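Local coordinates for glucose import ATP-binding protein GlcV (Sulfolobus solfataricus, PDB 1OXX), which couples ATP hydrolysis to glucose uptake as the ATP-binding subunit of an ABC transporter, and hydrolyses ATP constitutively in vitro as a free subunit, at residues M48-I51 with V56-T59; S178-V183 with F205-R210; D230-V233 with V237-L240. The protein carries 1 engineered substitution. All blocks are in the same frame, centred on the assembly; numbering follows the deposited sequence.

Interaction 1: residues M48-I51 with V56-T59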
ATOM      1  N   MET A  48       4.688  11.455  -3.955  1.00  3.54           N
ATOM      2  CA  MET A  48       5.926  11.226  -3.252  1.00  7.66           C
ATOM      3  C   MET A  48       7.019  12.197  -3.686  1.00  7.80           C
ATOM      4  O   MET A  48       7.831  12.665  -2.875  1.00  7.48           O
ATOM      5  CB  MET A  48       6.383   9.787  -3.475  1.00 10.01           C
ATOM      6  CG  MET A  48       7.652   9.469  -2.682  0.33 18.19           C
ATOM      7  SD  MET A  48       7.674   7.952  -1.723  0.33 13.85           S
ATOM      8  CE  MET A  48       6.892   8.513  -0.246  0.33 11.63           C
ATOM      9  N   ARG A  49       7.066  12.474  -4.987  1.00  6.72           N
ATOM     10  CA  ARG A  49       8.060  13.388  -5.521  1.00  8.78           C
ATOM     11  C   ARG A  49       7.841  14.801  -4.975  1.00  6.66           C
ATOM     12  O   ARG A  49       8.798  15.538  -4.752  1.00  7.20           O
ATOM     13  CB  ARG A  49       8.023  13.382  -7.054  1.00  8.93           C
ATOM     14  CG  ARG A  49       8.676  12.157  -7.654  1.00 13.13           C
ATOM     15  CD  ARG A  49       8.538  12.039  -9.155  1.00 15.06           C
ATOM     16  NE  ARG A  49       9.320  13.017  -9.899  1.00 17.55           N
ATOM     17  CZ  ARG A  49      10.616  12.900 -10.140  1.00 18.85           C
ATOM     18  NH1 ARG A  49      11.279  11.846  -9.703  1.00 19.93           N
ATOM     19  NH2 ARG A  49      11.248  13.833 -10.841  1.00 21.72           N
ATOM     20  N   ILE A  50       6.582  15.171  -4.756  1.00  6.40           N
ATOM     21  CA  ILE A  50       6.291  16.471  -4.169  1.00  4.58           C
ATOM     22  C   ILE A  50       6.756  16.504  -2.714  1.00  4.39           C
ATOM     23  O   ILE A  50       7.340  17.499  -2.259  1.00  5.71           O
ATOM     24  CB  ILE A  50       4.805  16.811  -4.330  1.00  5.87           C
ATOM     25  CG1 ILE A  50       4.547  17.197  -5.779  1.00  8.94           C
ATOM     26  CG2 ILE A  50       4.402  17.941  -3.412  1.00  8.80           C
ATOM     27  CD1 ILE A  50       3.090  17.405  -6.133  1.00  6.35           C
ATOM     28  N   ILE A  51       6.496  15.441  -1.955  1.00  4.52           N
ATOM     29  CA  ILE A  51       7.005  15.413  -0.577  1.00  4.91           C
ATOM     30  C   ILE A  51       8.542  15.457  -0.570  1.00  4.90           C
ATOM     31  O   ILE A  51       9.128  16.106   0.288  1.00  6.00           O
ATOM     32  CB  ILE A  51       6.490  14.171   0.196  1.00  6.22           C
ATOM     33  CG1 ILE A  51       4.967  14.072   0.150  1.00  4.85           C
ATOM     34  CG2 ILE A  51       6.995  14.194   1.626  1.00  4.70           C
ATOM     35  CD1 ILE A  51       4.240  15.282   0.684  1.00  6.75           C
ATOM     36  N   VAL A  56       6.931  19.875  -7.495  1.00  8.06           N
ATOM     37  CA  VAL A  56       6.207  20.844  -6.687  1.00  5.34           C
ATOM     38  C   VAL A  56       4.720  20.833  -6.985  1.00  7.49           C
ATOM     39  O   VAL A  56       4.313  20.438  -8.077  1.00  8.39           O
ATOM     40  CB  VAL A  56       6.726  22.274  -6.932  1.00 10.79           C
ATOM     41  CG1 VAL A  56       8.176  22.399  -6.473  1.00 14.36           C
ATOM     42  CG2 VAL A  56       6.593  22.654  -8.386  1.00 10.71           C
ATOM     43  N   PRO A  57       3.909  21.249  -6.021  1.00  7.47           N
ATOM     44  CA  PRO A  57       2.476  21.393  -6.278  1.00  5.75           C
ATOM     45  C   PRO A  57       2.264  22.433  -7.367  1.00  7.17           C
ATOM     46  O   PRO A  57       2.996  23.432  -7.432  1.00  7.51           O
ATOM     47  CB  PRO A  57       1.914  21.922  -4.958  1.00  7.57           C
ATOM     48  CG  PRO A  57       2.959  21.611  -3.929  1.00  9.50           C
ATOM     49  CD  PRO A  57       4.263  21.617  -4.643  1.00  8.74           C
ATOM     50  N   SER A  58       1.298  22.190  -8.244  1.00  6.69           N
ATOM     51  CA  SER A  58       0.885  23.207  -9.227  1.00  5.93           C
ATOM     52  C   SER A  58       0.177  24.327  -8.467  1.00  7.21           C
ATOM     53  O   SER A  58       0.437  25.516  -8.695  1.00 11.53           O
ATOM     54  CB  SER A  58      -0.023  22.591 -10.298  1.00  5.74           C
ATOM     55  OG  SER A  58       0.653  21.580 -11.031  1.00 11.22           O
ATOM     56  N   THR A  59      -0.721  23.932  -7.573  1.00  6.88           N
ATOM     57  CA  THR A  59      -1.374  24.840  -6.656  1.00  7.63           C
ATOM     58  C   THR A  59      -1.369  24.191  -5.288  1.00  8.07           C
ATOM     59  O   THR A  59      -1.258  22.957  -5.165  1.00  7.10           O
ATOM     60  CB  THR A  59      -2.791  25.187  -7.105  1.00 10.98           C
ATOM     61  OG1 THR A  59      -3.539  23.990  -7.298  1.00  9.25           O
ATOM     62  CG2 THR A  59      -2.762  25.849  -8.460  1.00 14.30           C
TER
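Ile50 lays its branched side chain over one face of the Val56-Pro57 peptide and onto the adjoining edge of the Pro57 ring. Ile50 CG1 sits almost squarely above the peptide, 3.8 Å from Val56 C. The terminal methyl continues along the same face, with Ile50 CD1 3.8 Å from Val56 O, while the other branch crosses the proline obliquely and brings Ile50 CG2 to 3.9 Å from Pro57 CD. With CG1 beside the backbone N (chi1 -75°), the two branches divide the work, one to the peptide and one to the ring. Helix 41-52 is the helix that follows the Walker A P-loop of the ABC ATPase, and here its last turn meets the chain that doubles back into strand 61-64 of the antiparallel sheet. Val56 turns its own side chain away and offers backbone instead; its carbonyl oxygen is hydrogen-bonded by Lys11 NZ, and Lys11 also touches Ile50. No hydrogen bond joins 48-51 to 56-59. Arg82 NH1 is hydrogen-bonded to the carbonyl oxygens of both Ile50 and Ile51, near the helix end. Beyond the proline, Ser58 and Thr59 share Ser10 as their partner across the strands, a classic beta bulge.

Interaction 2: residues S178-V183 with F205-R210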
ATOM      1  N   SER A 178      10.945 -10.016   5.560  1.00 13.92           N
ATOM      2  CA  SER A 178      12.166  -9.618   6.253  1.00 12.51           C
ATOM      3  C   SER A 178      12.468  -8.131   6.033  1.00 12.02           C
ATOM      4  O   SER A 178      12.831  -7.418   6.964  1.00  9.64           O
ATOM      5  CB  SER A 178      13.359 -10.445   5.754  1.00 15.59           C
ATOM      6  OG  SER A 178      12.930 -10.827   4.459  0.50 29.35           O
ATOM      7  N   ALA A 179      12.308  -7.669   4.798  1.00  9.57           N
ATOM      8  CA  ALA A 179      12.614  -6.289   4.444  1.00  5.96           C
ATOM      9  C   ALA A 179      11.622  -5.357   5.111  1.00  8.01           C
ATOM     10  O   ALA A 179      11.990  -4.284   5.571  1.00  7.83           O
ATOM     11  CB  ALA A 179      12.570  -6.120   2.947  1.00  9.04           C
ATOM     12  N   ARG A 180      10.360  -5.752   5.166  1.00  8.69           N
ATOM     13  CA  ARG A 180       9.376  -4.910   5.846  1.00  7.05           C
ATOM     14  C   ARG A 180       9.699  -4.801   7.334  1.00  6.47           C
ATOM     15  O   ARG A 180       9.567  -3.731   7.939  1.00  9.20           O
ATOM     16  CB  ARG A 180       7.965  -5.473   5.680  1.00  7.08           C
ATOM     17  CG  ARG A 180       7.436  -5.449   4.261  1.00 11.61           C
ATOM     18  CD  ARG A 180       6.216  -6.337   4.037  1.00 17.37           C
ATOM     19  NE  ARG A 180       5.782  -6.305   2.645  1.00 13.80           N
ATOM     20  CZ  ARG A 180       5.474  -7.380   1.923  1.00 10.07           C
ATOM     21  NH1 ARG A 180       5.530  -8.588   2.455  1.00 17.20           N
ATOM     22  NH2 ARG A 180       5.106  -7.235   0.662  1.00 14.13           N
ATOM     23  N   ALA A 181      10.099  -5.918   7.932  1.00  8.15           N
ATOM     24  CA  ALA A 181      10.462  -5.937   9.342  1.00  9.33           C
ATOM     25  C   ALA A 181      11.668  -5.026   9.617  1.00  7.32           C
ATOM     26  O   ALA A 181      11.713  -4.338  10.627  1.00 10.54           O
ATOM     27  CB  ALA A 181      10.738  -7.354   9.792  1.00 10.21           C
ATOM     28  N   LEU A 182      12.631  -5.004   8.708  1.00  7.74           N
ATOM     29  CA  LEU A 182      13.797  -4.163   8.883  1.00  8.09           C
ATOM     30  C   LEU A 182      13.387  -2.690   8.851  1.00  6.54           C
ATOM     31  O   LEU A 182      13.846  -1.908   9.672  1.00  8.05           O
ATOM     32  CB  LEU A 182      14.854  -4.462   7.821  1.00  8.54           C
ATOM     33  CG  LEU A 182      16.094  -3.573   7.881  1.00 13.05           C
ATOM     34  CD1 LEU A 182      16.811  -3.769   9.201  1.00 19.70           C
ATOM     35  CD2 LEU A 182      17.036  -3.859   6.711  1.00 11.27           C
ATOM     36  N   VAL A 183      12.518  -2.323   7.921  1.00  7.77           N
ATOM     37  CA  VAL A 183      12.074  -0.928   7.843  1.00  9.76           C
ATOM     38  C   VAL A 183      11.342  -0.532   9.121  1.00  8.18           C
ATOM     39  O   VAL A 183      11.535   0.574   9.620  1.00  8.86           O
ATOM     40  CB  VAL A 183      11.192  -0.690   6.609  1.00 11.54           C
ATOM     41  CG1 VAL A 183      10.445   0.631   6.728  1.00 12.05           C
ATOM     42  CG2 VAL A 183      12.038  -0.701   5.366  1.00 12.74           C
ATOM     43  N   PHE A 205      -0.119  -2.789   5.382  1.00  5.63           N
ATOM     44  CA  PHE A 205      -0.438  -3.460   6.639  1.00  5.75           C
ATOM     45  C   PHE A 205       0.789  -3.677   7.512  1.00  8.10           C
ATOM     46  O   PHE A 205       0.700  -3.650   8.746  1.00  8.71           O
ATOM     47  CB  PHE A 205      -1.159  -4.773   6.380  1.00  7.05           C
ATOM     48  CG  PHE A 205      -2.633  -4.596   6.176  1.00  4.77           C
ATOM     49  CD1 PHE A 205      -3.161  -4.538   4.900  1.00 11.15           C
ATOM     50  CD2 PHE A 205      -3.483  -4.416   7.253  1.00  9.68           C
ATOM     51  CE1 PHE A 205      -4.522  -4.344   4.700  1.00 15.05           C
ATOM     52  CE2 PHE A 205      -4.827  -4.222   7.064  1.00  9.90           C
ATOM     53  CZ  PHE A 205      -5.354  -4.177   5.780  1.00  6.11           C
ATOM     54  N   ALA A 206       1.924  -3.905   6.872  1.00  8.82           N
ATOM     55  CA  ALA A 206       3.127  -4.209   7.608  1.00 10.86           C
ATOM     56  C   ALA A 206       3.703  -2.988   8.276  1.00  8.73           C
ATOM     57  O   ALA A 206       4.210  -3.076   9.397  1.00 15.86           O
ATOM     58  CB  ALA A 206       4.161  -4.822   6.678  1.00  9.93           C
ATOM     59  N   ILE A 207       3.607  -1.840   7.609  1.00  8.02           N
ATOM     60  CA  ILE A 207       4.346  -0.664   8.043  1.00 11.05           C
ATOM     61  C   ILE A 207       3.549   0.558   8.463  1.00 10.93           C
ATOM     62  O   ILE A 207       3.999   1.310   9.317  1.00 17.16           O
ATOM     63  CB  ILE A 207       5.284  -0.233   6.894  1.00 15.80           C
ATOM     64  CG1 ILE A 207       6.371  -1.285   6.667  1.00 17.40           C
ATOM     65  CG2 ILE A 207       5.919   1.105   7.191  1.00 20.17           C
ATOM     66  CD1 ILE A 207       7.068  -1.154   5.317  1.00 22.50           C
ATOM     67  N   ALA A 208       2.381   0.771   7.863  1.00  7.08           N
ATOM     68  CA  ALA A 208       1.646   2.003   8.076  1.00  7.57           C
ATOM     69  C   ALA A 208       0.622   1.915   9.187  1.00  8.09           C
ATOM     70  O   ALA A 208      -0.077   0.911   9.307  1.00  9.92           O
ATOM     71  CB  ALA A 208       0.965   2.401   6.773  1.00  8.61           C
ATOM     72  N   ASP A 209       0.524   2.961   9.998  1.00  7.91           N
ATOM     73  CA  ASP A 209      -0.514   3.003  11.029  1.00  7.30           C
ATOM     74  C   ASP A 209      -1.760   3.768  10.609  1.00  7.03           C
ATOM     75  O   ASP A 209      -2.848   3.596  11.191  1.00  7.58           O
ATOM     76  CB  ASP A 209       0.045   3.580  12.309  1.00 13.04           C
ATOM     77  CG  ASP A 209       1.060   2.679  12.931  1.00 15.35           C
ATOM     78  OD1 ASP A 209       0.877   1.436  12.881  1.00 15.67           O
ATOM     79  OD2 ASP A 209       2.089   3.109  13.465  1.00 16.27           O
ATOM     80  N   ARG A 210      -1.611   4.631   9.620  1.00  6.86           N
ATOM     81  CA  ARG A 210      -2.710   5.375   9.056  1.00  5.55           C
ATOM     82  C   ARG A 210      -2.432   5.410   7.567  1.00  7.57           C
ATOM     83  O   ARG A 210      -1.267   5.539   7.159  1.00  7.91           O
ATOM     84  CB  ARG A 210      -2.822   6.783   9.659  1.00  8.94           C
ATOM     85  CG  ARG A 210      -4.080   7.519   9.292  1.00  8.51           C
ATOM     86  CD  ARG A 210      -4.404   8.762  10.165  1.00  8.48           C
ATOM     87  NE  ARG A 210      -3.315   9.737  10.143  1.00  8.75           N
ATOM     88  CZ  ARG A 210      -3.395  10.976   9.665  1.00  8.61           C
ATOM     89  NH1 ARG A 210      -4.534  11.481   9.200  1.00  7.95           N
ATOM     90  NH2 ARG A 210      -2.304  11.727   9.665  1.00  9.58           N
TER
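Ile207, Arg180 and Ala206 supply most of the buried surface where helix 176-190 passes the end of helix 201-207. The aliphatic stem of Arg180 runs alongside the Ala206 methyl. Its CB, CG and CD all lie close to that one carbon, and the tightest approach is 3.7 Å from Arg180 CD to Ala206 CB. CG swings away from the carbonyl carbon (chi1 -66°) and the chain then runs straight to NE, which carries the stem past the alanine and delivers the guanidinium group beyond it. There NE makes a salt bridge with Asp203 OD2, one turn earlier on the helix that carries Ala206, and NH1 makes another with Asp177 OD1.

Ile207 fits next to this stem. Ile207 CG1 is 4.2 Å from Arg180 O, and its terminal methyl reaches past the arginine base to Val183, one turn further along. The closest pair there is Ile207 CD1 and Val183 CG1, 4.1 Å apart, the two side chains crossing at about a right angle. Both also touch Leu194 of strand 193-198, and Phe168 touches Arg180 and Ile207.

In the P-loop NTPase core, strand 193-198 links the two helices in sequence and their side chains pack on the same face of it. Segment 205-210 then leaves the helix at Ala208 and enters strand 210-215.

Across 178-183 and 205-210 there is no hydrogen bond, and the methyl contacts by themselves would direct the fit mainly by shape. The salt bridge to Asp203 adds a polar tie between the same two helices, so that Arg180 joins them twice, by its hydrocarbon stem and by its charged end; with two carboxylates, Asp203 and Asp177, as partners, its positive charge would be expected to be well compensated.

Interaction 3: residues D230-V233 with V237-L240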
ATOM      1  N   ASP A 230     -12.309  -3.175   6.734  1.00  5.47           N
ATOM      2  CA  ASP A 230     -13.627  -3.603   7.168  1.00  4.38           C
ATOM      3  C   ASP A 230     -14.726  -2.589   6.863  1.00  6.73           C
ATOM      4  O   ASP A 230     -15.887  -2.977   6.681  1.00  8.14           O
ATOM      5  CB  ASP A 230     -13.615  -3.895   8.665  1.00  4.95           C
ATOM      6  CG  ASP A 230     -12.876  -5.163   9.006  1.00 11.95           C
ATOM      7  OD1 ASP A 230     -12.727  -6.054   8.129  1.00  9.41           O
ATOM      8  OD2 ASP A 230     -12.402  -5.341  10.154  1.00 13.57           O
ATOM      9  N   ASN A 231     -14.370  -1.311   6.780  1.00  6.07           N
ATOM     10  CA  ASN A 231     -15.346  -0.247   6.519  1.00  4.56           C
ATOM     11  C   ASN A 231     -14.932   0.651   5.348  1.00  6.14           C
ATOM     12  O   ASN A 231     -14.800   1.868   5.491  1.00  6.07           O
ATOM     13  CB  ASN A 231     -15.564   0.564   7.793  1.00 10.09           C
ATOM     14  CG  ASN A 231     -16.068  -0.291   8.929  1.00 12.58           C
ATOM     15  OD1 ASN A 231     -17.154  -0.863   8.845  1.00 19.01           O
ATOM     16  ND2 ASN A 231     -15.270  -0.412   9.983  1.00 25.46           N
ATOM     17  N   PRO A 232     -14.738   0.058   4.184  1.00  3.63           N
ATOM     18  CA  PRO A 232     -14.347   0.867   3.022  1.00  3.67           C
ATOM     19  C   PRO A 232     -15.492   1.754   2.563  1.00  4.37           C
ATOM     20  O   PRO A 232     -16.649   1.333   2.580  1.00  7.76           O
ATOM     21  CB  PRO A 232     -14.026  -0.170   1.954  1.00  5.39           C
ATOM     22  CG  PRO A 232     -14.809  -1.400   2.369  1.00  4.04           C
ATOM     23  CD  PRO A 232     -14.837  -1.372   3.873  1.00  5.50           C
ATOM     24  N   VAL A 233     -15.161   2.950   2.085  1.00  3.79           N
ATOM     25  CA  VAL A 233     -16.192   3.906   1.692  1.00  4.93           C
ATOM     26  C   VAL A 233     -16.811   3.564   0.349  1.00  5.06           C
ATOM     27  O   VAL A 233     -17.906   4.036   0.021  1.00  7.49           O
ATOM     28  CB  VAL A 233     -15.619   5.342   1.664  1.00  6.18           C
ATOM     29  CG1 VAL A 233     -14.710   5.531   0.484  1.00  7.13           C
ATOM     30  CG2 VAL A 233     -16.739   6.390   1.649  1.00 13.17           C
ATOM     31  N   VAL A 237     -12.293   1.307  -2.979  1.00  6.99           N
ATOM     32  CA  VAL A 237     -11.385   1.269  -1.843  1.00  4.83           C
ATOM     33  C   VAL A 237     -11.306  -0.151  -1.266  1.00  5.34           C
ATOM     34  O   VAL A 237     -10.240  -0.641  -0.899  1.00  4.96           O
ATOM     35  CB  VAL A 237     -11.810   2.251  -0.745  1.00  7.15           C
ATOM     36  CG1 VAL A 237     -11.029   2.008   0.527  1.00  5.77           C
ATOM     37  CG2 VAL A 237     -11.627   3.677  -1.225  1.00  8.32           C
ATOM     38  N   ALA A 238     -12.453  -0.814  -1.180  1.00  4.40           N
ATOM     39  CA  ALA A 238     -12.486  -2.164  -0.637  1.00  6.02           C
ATOM     40  C   ALA A 238     -11.501  -3.074  -1.342  1.00  5.99           C
ATOM     41  O   ALA A 238     -10.827  -3.871  -0.698  1.00  6.43           O
ATOM     42  CB  ALA A 238     -13.873  -2.741  -0.753  1.00  7.50           C
ATOM     43  N   SER A 239     -11.440  -2.972  -2.666  1.00  5.55           N
ATOM     44  CA  SER A 239     -10.561  -3.825  -3.463  1.00  7.27           C
ATOM     45  C   SER A 239      -9.102  -3.380  -3.444  1.00  5.26           C
ATOM     46  O   SER A 239      -8.199  -4.189  -3.603  1.00  8.14           O
ATOM     47  CB  SER A 239     -11.070  -3.898  -4.898  1.00  9.66           C
ATOM     48  OG  SER A 239     -10.837  -2.700  -5.601  1.00 12.84           O
ATOM     49  N   LEU A 240      -8.860  -2.095  -3.241  1.00  7.13           N
ATOM     50  CA  LEU A 240      -7.486  -1.619  -3.173  1.00  7.54           C
ATOM     51  C   LEU A 240      -6.773  -2.127  -1.917  1.00  8.76           C
ATOM     52  O   LEU A 240      -5.547  -2.385  -1.937  1.00  9.42           O
ATOM     53  CB  LEU A 240      -7.440  -0.086  -3.241  1.00  5.47           C
ATOM     54  CG  LEU A 240      -7.627   0.466  -4.640  1.00  9.79           C
ATOM     55  CD1 LEU A 240      -8.002   1.948  -4.613  1.00 10.53           C
ATOM     56  CD2 LEU A 240      -6.353   0.210  -5.459  1.00 12.45           C
TER
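The pyrrolidine ring of Pro232 turns its CB-CG side, rather than either face, to the methyl of Ala238, with Pro232 CG only 3.5 Å from Ala238 CB. The second flat group is the Val237-Ala238 peptide, and the proline comes down over one of its faces: Pro232 CB stands above the plane, 3.6 Å from Ala238 N. Val237 brings its CG1 to 4.0 Å from Pro232 CB. These contacts fold the connection between helix 225-230 and helix 235-241 back against the first turn of the second helix, within the ABC ATPase domain. Val233 extends the apolar patch. Val233 CG1 is wedged between its own backbone N and carbonyl carbon (chi1 73°), which aims that methyl at Val237, and Val233 CG1 lies 4.0 Å from Val237 CG2. Val237 thus rests one methyl, CG1, against the proline and the other, CG2, against Val233, and it also packs on Val213 and Val220 of the neighbouring strands. The backbone on the proline side is held by Gln221, hydrogen-bonded to Asn231 O and Val233 N, while Ser234 OG is hydrogen-bonded to Val237 N at the start of the helix.

All three contacts belong to the ABC ATPase part of the chain, and none touches another. Interactions 1 and 2 have centres about 25 Å apart and use neighbouring residues of strand 193-198: Met48 and Ile51, on the helix of interaction 1, pack on Leu195, whereas Val183 and Ile207 of interaction 2 pack on Leu194, so the sheet separates them. Interaction 1 is nearest the nucleotide site, the Ile50 side chain being about 4 Å from that of Thr46, a probable ATP-binding residue one turn earlier on the same helix; the Arg180 side chain is about 9 Å from that of Glu166, another. Interaction 3, away from these sites, comes within about 7 Å of interaction 2 at the nearest atoms.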